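Local atomic coordinates of uncharacterized protein YGR203W (Saccharomyces cerevisiae, PDB entry 3FS5), a protein that acts as a protein phosphatase, built on the rhodanese fold it shares with the catalytic domain of Cdc25 phosphatases. Residues W52-S57 / L66-H71; L103-L108 / C116-L121; E16-M21 / S130-D135. All blocks are in the same frame, centred on the assembly; numbering follows the deposited sequence.

In the fold
From the N terminus, the chain first builds helix 14-23, whose partner in interaction 3 is not reached until residues 130-135, so this contact closes a loop spanning most of the protein. Interactions 1 and 2 both fall within that loop, one after the other, and neither crosses the other. Interaction 1 ties the end of strand 52-53 to helix 63-78, and interaction 2 joins helix 96-106 to strand 116-121; each closes a short loop. These two are neighbours, with K70 reaching the backbone at S107. Interaction 3 lies across the chain's centre from both, yet W20 and L17 touch W119 and L121 of strand 116-121, linking it to interaction 2.

Interaction 1 (W52-S57 / L66-H71); sequences WHYAYS and LRELKH
Y54, just past strand 52-53, lays its ring against L69 of helix 63-78, and this is the tight half of the contact. L69 CD1 stands over the middle of one ring face, 3.9 Å from the Y54 centroid and only 10° off the ring normal, a clear CH-pi contact. L69 CB comes down over the same ring toward its rim, 3.8 Å from Y54 CE2. W52 closes in from another direction: its CE3 edge meets L69 CD1 at 4.0 Å, with the methyl near the indole plane. That one methyl therefore touches a tyrosine face and a tryptophan edge, which meet it from directions roughly at right angles.

The outer half is polar and faces solvent, where E68 is exposed. E68 leaves the helix with CG anti to its backbone N (chi1 162°) and runs out extended, which carries its carboxylate back to the phenol. Y54 OH donates to E68 OE1 at 3.0 Å, arriving on the anti side, 29° out of the carboxylate plane. R72 hydrogen-bonds to the same hydroxyl and makes a cation-pi contact with W52. A phenylalanine here would probably keep the leucine packing but leave E68 and R72 without the hydroxyl that joins them. Strand 52-53, helix 63-78 and strand 84-88 form a beta-alpha-beta crossover of the rhodanese fold that passes over strand 33-37, and this contact joins its start to its helix.

Interaction 2 (L103-L108 / C116-L121); sequences LLLRSL and CRLWVL
L118 against L104 and L105 is a small, buried leucine cluster, where strand 116-121 of the parallel sheet meets the C-terminal part of helix 96-106 in this rhodanese domain. L118 sits on the strand with CG anti to its carbonyl carbon (chi1 -56°), which aims the fork of the side chain at the helix, and its two methyls divide the work. L118 CD2 meets L104 CD2 methyl to methyl at 3.7 Å; L118 CD1 goes instead to the root of the neighbouring side chain, 3.6 Å from L105 CB. The strand residue thus straddles two consecutive helix positions. Sheet neighbours V86 and F88 also touch L118, while L73 of helix 63-78 reaches L104.

Just beyond, the backbone is tied to S107: L104 O accepts two bonds from that one residue, from S107 N at 3.0 Å and from S107 OG at 2.8 Å, the hydroxyl tilted 20° from the carbonyl plane. L108 N follows with a 3.2 Å bond to L105 O. No hydrogen bond crosses between helix and strand, so what holds them here is the fit of branched hydrocarbon, while the strand's backbone groups bond to the neighbouring strands.

Interaction 3 (E16-M21 / S130-D135); sequences ELHRWM and SVYGDD
H18 carries its CG anti to the backbone N (chi1 174°), and Y132 carries its own anti to the carbonyl carbon (chi1 -54°); these two torsions bring an imidazole and a phenol flat against each other in an offset stack. The pair bridges helix 14-23 and the C-terminal part of helix 124-132, which pack on the same side of the parallel sheet in the rhodanese fold. The H18 and Y132 ring planes are 5° apart, with centroids separated by 4.2 Å. The slip between the rings puts the H18 CD2 corner over the tyrosine rim, 3.4 Å from Y132 CE2, while H18 CB sits 3.5 Å from Y132 CZ. The phenol end is thus under the methylene and the root of the imidazole rather than under the far side of that ring. On its opposite face Y132 carries V131 CG1, so the ring is sandwiched between its neighbour in sequence and its partner from the first helix. W128, one turn earlier, touches H18, L17 and M21, so the two helices also meet there.

Past Y132 the chain folds through a type I beta turn, closed by D135 N bonding to Y132 O at 2.9 Å. The turn swings the D135 carboxylate back toward the edge of the imidazole. OD2 is taken by S137 OG, and OD1 stops 3.8 Å from H18 NE2, too far for a direct bond. A water fills the join: it lies 2.7 Å from H18 NE2 and donates to D135 OD1 at 2.5 Å.

Interaction 1 (W52-S57 / L66-H71)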
loop_
_atom_site.group_PDB
_atom_site.type_symbol
_atom_site.label_atom_id
_atom_site.label_comp_id
_atom_site.label_asym_id
_atom_site.label_seq_id
_atom_site.Cartn_x
_atom_site.Cartn_y
_atom_site.Cartn_z
ATOM N N TRP A 52 3.276 0.021 -6.219
ATOM C CA TRP A 52 4.042 -1.138 -6.672
ATOM C C TRP A 52 3.188 -2.388 -6.493
ATOM O O TRP A 52 2.432 -2.501 -5.529
ATOM C CB TRP A 52 5.347 -1.310 -5.890
ATOM C CG TRP A 52 6.315 -0.169 -5.983
ATOM C CD1 TRP A 52 6.351 0.812 -6.935
ATOM C CD2 TRP A 52 7.397 0.100 -5.086
ATOM N NE1 TRP A 52 7.390 1.680 -6.679
ATOM C CE2 TRP A 52 8.048 1.265 -5.550
ATOM C CE3 TRP A 52 7.879 -0.531 -3.930
ATOM C CZ2 TRP A 52 9.159 1.816 -4.897
ATOM C CZ3 TRP A 52 8.985 0.017 -3.280
ATOM C CH2 TRP A 52 9.610 1.181 -3.767
ATOM N N HIS A 53 3.324 -3.325 -7.422
ATOM C CA HIS A 53 2.549 -4.558 -7.398
ATOM C C HIS A 53 3.381 -5.758 -6.936
ATOM O O HIS A 53 4.243 -6.236 -7.668
ATOM C CB HIS A 53 1.974 -4.793 -8.802
ATOM C CG HIS A 53 1.125 -6.018 -8.925
ATOM N ND1 HIS A 53 0.429 -6.558 -7.866
ATOM C CD2 HIS A 53 0.822 -6.780 -10.003
ATOM C CE1 HIS A 53 -0.267 -7.600 -8.285
ATOM N NE2 HIS A 53 -0.047 -7.754 -9.578
ATOM N N TYR A 54 3.124 -6.211 -5.707
ATOM C CA TYR A 54 3.804 -7.365 -5.102
ATOM C C TYR A 54 2.758 -8.327 -4.543
ATOM O O TYR A 54 2.256 -8.131 -3.433
ATOM C CB TYR A 54 4.738 -6.926 -3.959
ATOM C CG TYR A 54 6.049 -6.341 -4.427
ATOM C CD1 TYR A 54 6.109 -5.056 -4.958
ATOM C CD2 TYR A 54 7.226 -7.089 -4.378
ATOM C CE1 TYR A 54 7.301 -4.528 -5.431
ATOM C CE2 TYR A 54 8.427 -6.570 -4.848
ATOM C CZ TYR A 54 8.455 -5.288 -5.376
ATOM O OH TYR A 54 9.627 -4.764 -5.868
ATOM N N ALA A 55 2.437 -9.371 -5.304
ATOM C CA ALA A 55 1.426 -10.342 -4.889
ATOM C C ALA A 55 1.689 -10.965 -3.517
ATOM O O ALA A 55 2.788 -11.449 -3.237
ATOM C CB ALA A 55 1.293 -11.442 -5.947
ATOM N N TYR A 56 0.665 -10.957 -2.671
ATOM C CA TYR A 56 0.767 -11.518 -1.331
ATOM C C TYR A 56 1.253 -12.969 -1.325
ATOM O O TYR A 56 2.127 -13.337 -0.540
ATOM C CB TYR A 56 -0.586 -11.456 -0.629
ATOM C CG TYR A 56 -0.569 -12.086 0.741
ATOM C CD1 TYR A 56 0.021 -11.435 1.819
ATOM C CD2 TYR A 56 -1.121 -13.347 0.956
ATOM C CE1 TYR A 56 0.062 -12.020 3.078
ATOM C CE2 TYR A 56 -1.086 -13.942 2.212
ATOM C CZ TYR A 56 -0.493 -13.273 3.268
ATOM O OH TYR A 56 -0.456 -13.850 4.515
ATOM N N SER A 57 0.679 -13.793 -2.199
ATOM C CA SER A 57 1.056 -15.204 -2.267
ATOM C C SER A 57 2.552 -15.397 -2.443
ATOM O O SER A 57 3.154 -16.249 -1.788
ATOM C CB SER A 57 0.318 -15.909 -3.412
ATOM O OG SER A 57 -1.076 -15.951 -3.160
ATOM N N LEU A 66 10.203 -11.051 -0.782
ATOM C CA LEU A 66 9.930 -10.143 0.327
ATOM C C LEU A 66 11.165 -9.287 0.574
ATOM O O LEU A 66 11.065 -8.090 0.847
ATOM C CB LEU A 66 9.591 -10.931 1.596
ATOM C CG LEU A 66 9.418 -10.115 2.886
ATOM C CD1 LEU A 66 8.333 -9.070 2.703
ATOM C CD2 LEU A 66 9.064 -11.052 4.033
ATOM N N ARG A 67 12.332 -9.915 0.479
ATOM C CA ARG A 67 13.595 -9.217 0.676
ATOM C C ARG A 67 13.746 -8.115 -0.370
ATOM O O ARG A 67 14.211 -7.014 -0.063
ATOM C CB ARG A 67 14.754 -10.210 0.570
ATOM C CG ARG A 67 16.127 -9.592 0.746
ATOM C CD ARG A 67 17.218 -10.631 0.534
ATOM N NE ARG A 67 18.553 -10.046 0.610
ATOM C CZ ARG A 67 19.675 -10.708 0.347
ATOM N NH1 ARG A 67 19.625 -11.985 -0.011
ATOM N NH2 ARG A 67 20.849 -10.096 0.443
ATOM N N GLU A 68 13.351 -8.415 -1.606
ATOM C CA GLU A 68 13.427 -7.436 -2.689
ATOM C C GLU A 68 12.562 -6.215 -2.380
ATOM O O GLU A 68 12.985 -5.080 -2.591
ATOM C CB GLU A 68 12.966 -8.051 -4.016
ATOM C CG GLU A 68 12.611 -7.005 -5.071
ATOM C CD GLU A 68 12.061 -7.605 -6.353
ATOM O OE1 GLU A 68 11.387 -6.868 -7.107
ATOM O OE2 GLU A 68 12.309 -8.802 -6.616
ATOM N N LEU A 69 11.347 -6.455 -1.896
ATOM C CA LEU A 69 10.440 -5.365 -1.553
ATOM C C LEU A 69 11.039 -4.522 -0.431
ATOM O O LEU A 69 11.083 -3.302 -0.526
ATOM C CB LEU A 69 9.074 -5.911 -1.120
ATOM C CG LEU A 69 8.086 -4.861 -0.595
ATOM C CD1 LEU A 69 7.843 -3.793 -1.661
ATOM C CD2 LEU A 69 6.786 -5.539 -0.191
ATOM N N LYS A 70 11.503 -5.183 0.626
ATOM C CA LYS A 70 12.112 -4.494 1.760
ATOM C C LYS A 70 13.261 -3.600 1.293
ATOM O O LYS A 70 13.342 -2.430 1.664
ATOM C CB LYS A 70 12.640 -5.513 2.775
ATOM C CG LYS A 70 13.469 -4.905 3.900
ATOM C CD LYS A 70 14.039 -5.986 4.807
ATOM C CE LYS A 70 14.996 -5.411 5.836
ATOM N NZ LYS A 70 15.572 -6.478 6.698
ATOM N N HIS A 71 14.151 -4.166 0.485
ATOM C CA HIS A 71 15.291 -3.424 -0.032
ATOM C C HIS A 71 14.843 -2.190 -0.811
ATOM O O HIS A 71 15.368 -1.096 -0.600
ATOM C CB HIS A 71 16.140 -4.318 -0.939
ATOM C CG HIS A 71 17.311 -3.613 -1.551
ATOM N ND1 HIS A 71 18.438 -3.276 -0.832
ATOM C CD2 HIS A 71 17.512 -3.142 -2.806
ATOM C CE1 HIS A 71 19.281 -2.626 -1.614
ATOM N NE2 HIS A 71 18.744 -2.531 -2.818
#

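Interaction 2 (L103-L108 / C116-L121)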
loop_
_atom_site.group_PDB
_atom_site.type_symbol
_atom_site.label_atom_id
_atom_site.label_comp_id
_atom_site.label_asym_id
_atom_site.label_seq_id
_atom_site.Cartn_x
_atom_site.Cartn_y
_atom_site.Cartn_z
ATOM N N LEU A 103 4.176 -9.219 7.523
ATOM C CA LEU A 103 5.288 -9.919 6.886
ATOM C C LEU A 103 6.480 -8.983 6.757
ATOM O O LEU A 103 7.612 -9.369 7.042
ATOM C CB LEU A 103 4.892 -10.425 5.496
ATOM C CG LEU A 103 4.043 -11.694 5.410
ATOM C CD1 LEU A 103 3.672 -11.961 3.953
ATOM C CD2 LEU A 103 4.826 -12.873 5.985
ATOM N N LEU A 104 6.221 -7.752 6.323
ATOM C CA LEU A 104 7.284 -6.768 6.177
ATOM C C LEU A 104 7.826 -6.370 7.543
ATOM O O LEU A 104 9.037 -6.294 7.742
ATOM C CB LEU A 104 6.780 -5.520 5.460
ATOM C CG LEU A 104 7.832 -4.409 5.331
ATOM C CD1 LEU A 104 8.957 -4.880 4.418
ATOM C CD2 LEU A 104 7.201 -3.145 4.783
ATOM N N LEU A 105 6.920 -6.108 8.479
ATOM C CA LEU A 105 7.301 -5.710 9.826
ATOM C C LEU A 105 8.238 -6.717 10.471
ATOM O O LEU A 105 9.264 -6.344 11.040
ATOM C CB LEU A 105 6.056 -5.541 10.700
ATOM C CG LEU A 105 6.278 -5.122 12.157
ATOM C CD1 LEU A 105 7.041 -3.805 12.219
ATOM C CD2 LEU A 105 4.931 -4.986 12.852
ATOM N N ARG A 106 7.888 -7.995 10.374
ATOM C CA ARG A 106 8.704 -9.040 10.969
ATOM C C ARG A 106 10.058 -9.218 10.286
ATOM O O ARG A 106 10.963 -9.824 10.859
ATOM C CB ARG A 106 7.934 -10.369 10.981
ATOM C CG ARG A 106 6.714 -10.369 11.905
ATOM C CD ARG A 106 7.127 -10.114 13.343
ATOM N NE ARG A 106 6.001 -9.940 14.261
ATOM C CZ ARG A 106 5.119 -10.887 14.572
ATOM N NH1 ARG A 106 4.138 -10.622 15.422
ATOM N NH2 ARG A 106 5.212 -12.093 14.029
ATOM N N SER A 107 10.210 -8.681 9.077
ATOM C CA SER A 107 11.474 -8.810 8.359
ATOM C C SER A 107 12.422 -7.647 8.629
ATOM O O SER A 107 13.556 -7.650 8.152
ATOM C CB SER A 107 11.234 -8.928 6.846
ATOM O OG SER A 107 10.916 -7.671 6.271
ATOM N N LEU A 108 11.962 -6.662 9.398
ATOM C CA LEU A 108 12.773 -5.487 9.723
ATOM C C LEU A 108 13.628 -5.680 10.973
ATOM O O LEU A 108 13.191 -6.302 11.938
ATOM C CB LEU A 108 11.875 -4.265 9.943
ATOM C CG LEU A 108 11.007 -3.749 8.793
ATOM C CD1 LEU A 108 10.207 -2.540 9.263
ATOM C CD2 LEU A 108 11.882 -3.379 7.616
ATOM N N CYS A 116 10.324 3.084 8.922
ATOM C CA CYS A 116 9.036 2.927 8.247
ATOM C C CYS A 116 7.845 3.045 9.187
ATOM O O CYS A 116 7.969 2.853 10.396
ATOM C CB CYS A 116 8.945 1.547 7.575
ATOM S SG CYS A 116 10.168 1.178 6.310
ATOM N N ARG A 117 6.693 3.367 8.603
ATOM C CA ARG A 117 5.420 3.445 9.316
ATOM C C ARG A 117 4.556 2.584 8.406
ATOM O O ARG A 117 4.565 2.773 7.198
ATOM C CB ARG A 117 4.864 4.872 9.358
ATOM C CG ARG A 117 5.743 5.891 10.066
ATOM C CD ARG A 117 5.061 7.258 10.105
ATOM N NE ARG A 117 6.019 8.336 10.328
ATOM C CZ ARG A 117 6.695 8.515 11.457
ATOM N NH1 ARG A 117 7.556 9.523 11.564
ATOM N NH2 ARG A 117 6.500 7.698 12.481
ATOM N N LEU A 118 3.825 1.632 8.971
ATOM C CA LEU A 118 3.014 0.747 8.145
ATOM C C LEU A 118 1.524 1.039 8.209
ATOM O O LEU A 118 0.957 1.178 9.293
ATOM C CB LEU A 118 3.270 -0.708 8.545
ATOM C CG LEU A 118 4.731 -1.156 8.485
ATOM C CD1 LEU A 118 4.839 -2.610 8.937
ATOM C CD2 LEU A 118 5.266 -0.995 7.066
ATOM N N TRP A 119 0.900 1.123 7.036
ATOM C CA TRP A 119 -0.531 1.382 6.934
ATOM C C TRP A 119 -1.244 0.382 6.031
ATOM O O TRP A 119 -0.634 -0.239 5.153
ATOM C CB TRP A 119 -0.812 2.766 6.338
ATOM C CG TRP A 119 -0.159 3.924 7.009
ATOM C CD1 TRP A 119 1.139 4.329 6.877
ATOM C CD2 TRP A 119 -0.787 4.861 7.885
ATOM N NE1 TRP A 119 1.357 5.467 7.616
ATOM C CE2 TRP A 119 0.191 5.815 8.248
ATOM C CE3 TRP A 119 -2.084 4.989 8.399
ATOM C CZ2 TRP A 119 -0.088 6.886 9.102
ATOM C CZ3 TRP A 119 -2.363 6.055 9.246
ATOM C CH2 TRP A 119 -1.367 6.990 9.589
ATOM N N VAL A 120 -2.547 0.254 6.251
ATOM C CA VAL A 120 -3.409 -0.582 5.426
ATOM C C VAL A 120 -4.535 0.354 4.981
ATOM O O VAL A 120 -5.098 1.092 5.795
ATOM C CB VAL A 120 -4.033 -1.753 6.211
ATOM C CG1 VAL A 120 -5.067 -2.469 5.336
ATOM C CG2 VAL A 120 -2.948 -2.733 6.643
ATOM N N LEU A 121 -4.847 0.338 3.692
ATOM C CA LEU A 121 -5.909 1.178 3.157
ATOM C C LEU A 121 -7.260 0.499 3.383
ATOM O O LEU A 121 -7.547 -0.540 2.782
ATOM C CB LEU A 121 -5.685 1.404 1.658
ATOM C CG LEU A 121 -6.750 2.197 0.899
ATOM C CD1 LEU A 121 -6.810 3.633 1.431
ATOM C CD2 LEU A 121 -6.420 2.190 -0.584
#

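Interaction 3 (E16-M21 / S130-D135)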
loop_
_atom_site.group_PDB
_atom_site.type_symbol
_atom_site.label_atom_id
_atom_site.label_comp_id
_atom_site.label_asym_id
_atom_site.label_seq_id
_atom_site.Cartn_x
_atom_site.Cartn_y
_atom_site.Cartn_z
ATOM N N GLU A 16 -7.918 10.225 2.859
ATOM C CA GLU A 16 -6.637 10.714 3.362
ATOM C C GLU A 16 -5.492 10.365 2.410
ATOM O O GLU A 16 -4.578 11.163 2.225
ATOM C CB GLU A 16 -6.343 10.169 4.765
ATOM C CG GLU A 16 -5.080 10.782 5.369
ATOM C CD GLU A 16 -5.008 10.671 6.885
ATOM O OE1 GLU A 16 -4.053 11.236 7.468
ATOM O OE2 GLU A 16 -5.894 10.029 7.492
ATOM N N LEU A 17 -5.530 9.179 1.806
ATOM C CA LEU A 17 -4.477 8.808 0.864
ATOM C C LEU A 17 -4.551 9.744 -0.337
ATOM O O LEU A 17 -3.531 10.206 -0.841
ATOM C CB LEU A 17 -4.641 7.360 0.383
ATOM C CG LEU A 17 -3.688 6.932 -0.742
ATOM C CD1 LEU A 17 -2.239 7.154 -0.314
ATOM C CD2 LEU A 17 -3.929 5.465 -1.092
ATOM N N HIS A 18 -5.766 10.026 -0.788
ATOM C CA HIS A 18 -5.952 10.905 -1.930
ATOM C C HIS A 18 -5.348 12.276 -1.643
ATOM O O HIS A 18 -4.741 12.889 -2.516
ATOM C CB HIS A 18 -7.447 11.033 -2.257
ATOM C CG HIS A 18 -7.741 12.029 -3.333
ATOM N ND1 HIS A 18 -7.986 13.358 -3.068
ATOM C CD2 HIS A 18 -7.781 11.900 -4.680
ATOM C CE1 HIS A 18 -8.161 14.006 -4.204
ATOM N NE2 HIS A 18 -8.042 13.145 -5.198
ATOM N N ARG A 19 -5.506 12.749 -0.414
ATOM C CA ARG A 19 -4.957 14.042 -0.031
ATOM C C ARG A 19 -3.429 13.976 -0.098
ATOM O O ARG A 19 -2.786 14.888 -0.618
ATOM C CB ARG A 19 -5.414 14.416 1.381
ATOM C CG ARG A 19 -5.003 15.816 1.809
ATOM C CD ARG A 19 -5.552 16.169 3.188
ATOM N NE ARG A 19 -5.007 17.438 3.671
ATOM C CZ ARG A 19 -5.389 18.641 3.247
ATOM N NH1 ARG A 19 -4.820 19.731 3.751
ATOM N NH2 ARG A 19 -6.346 18.760 2.332
ATOM N N TRP A 20 -2.852 12.890 0.416
ATOM C CA TRP A 20 -1.400 12.711 0.382
ATOM C C TRP A 20 -0.889 12.717 -1.055
ATOM O O TRP A 20 0.191 13.238 -1.344
ATOM C CB TRP A 20 -0.996 11.373 1.014
ATOM C CG TRP A 20 -1.172 11.279 2.496
ATOM C CD1 TRP A 20 -1.763 12.192 3.323
ATOM C CD2 TRP A 20 -0.752 10.192 3.331
ATOM N NE1 TRP A 20 -1.736 11.739 4.622
ATOM C CE2 TRP A 20 -1.121 10.514 4.654
ATOM C CE3 TRP A 20 -0.097 8.978 3.088
ATOM C CZ2 TRP A 20 -0.856 9.665 5.734
ATOM C CZ3 TRP A 20 0.167 8.132 4.167
ATOM C CH2 TRP A 20 -0.214 8.484 5.471
ATOM N N MET A 21 -1.651 12.104 -1.953
ATOM C CA MET A 21 -1.246 12.041 -3.351
ATOM C C MET A 21 -1.285 13.420 -4.005
ATOM O O MET A 21 -0.404 13.762 -4.795
ATOM C CB MET A 21 -2.133 11.046 -4.104
ATOM C CG MET A 21 -1.855 9.595 -3.703
ATOM S SD MET A 21 -2.921 8.372 -4.486
ATOM C CE MET A 21 -2.233 8.337 -6.141
ATOM N N SER A 130 -14.655 3.257 -6.153
ATOM C CA SER A 130 -16.021 3.758 -6.047
ATOM C C SER A 130 -16.009 5.274 -5.877
ATOM O O SER A 130 -17.014 5.940 -6.108
ATOM C CB SER A 130 -16.748 3.113 -4.863
ATOM O OG SER A 130 -16.259 3.605 -3.624
ATOM N N VAL A 131 -14.859 5.816 -5.488
ATOM C CA VAL A 131 -14.729 7.252 -5.275
ATOM C C VAL A 131 -13.789 7.934 -6.263
ATOM O O VAL A 131 -14.104 9.003 -6.783
ATOM C CB VAL A 131 -14.210 7.559 -3.845
ATOM C CG1 VAL A 131 -14.123 9.061 -3.632
ATOM C CG2 VAL A 131 -15.123 6.930 -2.814
ATOM N N TYR A 132 -12.642 7.313 -6.525
ATOM C CA TYR A 132 -11.643 7.895 -7.420
ATOM C C TYR A 132 -11.343 7.081 -8.675
ATOM O O TYR A 132 -10.403 7.393 -9.410
ATOM C CB TYR A 132 -10.337 8.112 -6.651
ATOM C CG TYR A 132 -10.493 8.912 -5.376
ATOM C CD1 TYR A 132 -10.272 8.327 -4.131
ATOM C CD2 TYR A 132 -10.872 10.257 -5.416
ATOM C CE1 TYR A 132 -10.424 9.056 -2.955
ATOM C CE2 TYR A 132 -11.029 10.997 -4.244
ATOM C CZ TYR A 132 -10.803 10.391 -3.018
ATOM O OH TYR A 132 -10.956 11.118 -1.857
ATOM N N GLY A 133 -12.137 6.046 -8.918
ATOM C CA GLY A 133 -11.922 5.202 -10.082
ATOM C C GLY A 133 -11.709 5.928 -11.400
ATOM O O GLY A 133 -10.779 5.611 -12.143
ATOM N N ASP A 134 -12.556 6.910 -11.692
ATOM C CA ASP A 134 -12.442 7.642 -12.949
ATOM C C ASP A 134 -11.527 8.865 -12.889
ATOM O O ASP A 134 -11.462 9.644 -13.839
ATOM C CB ASP A 134 -13.836 8.056 -13.437
ATOM C CG ASP A 134 -14.430 9.184 -12.626
ATOM O OD1 ASP A 134 -14.289 9.172 -11.384
ATOM O OD2 ASP A 134 -15.049 10.083 -13.233
ATOM N N ASP A 135 -10.812 9.030 -11.778
ATOM C CA ASP A 135 -9.895 10.157 -11.626
ATOM C C ASP A 135 -8.513 9.749 -12.138
ATOM O O ASP A 135 -7.740 9.086 -11.438
ATOM C CB ASP A 135 -9.828 10.582 -10.156
ATOM C CG ASP A 135 -8.993 11.830 -9.937
ATOM O OD1 ASP A 135 -9.059 12.385 -8.821
ATOM O OD2 ASP A 135 -8.270 12.253 -10.863
HETATM O O HOH W 1 -7.415 13.926 -7.733
#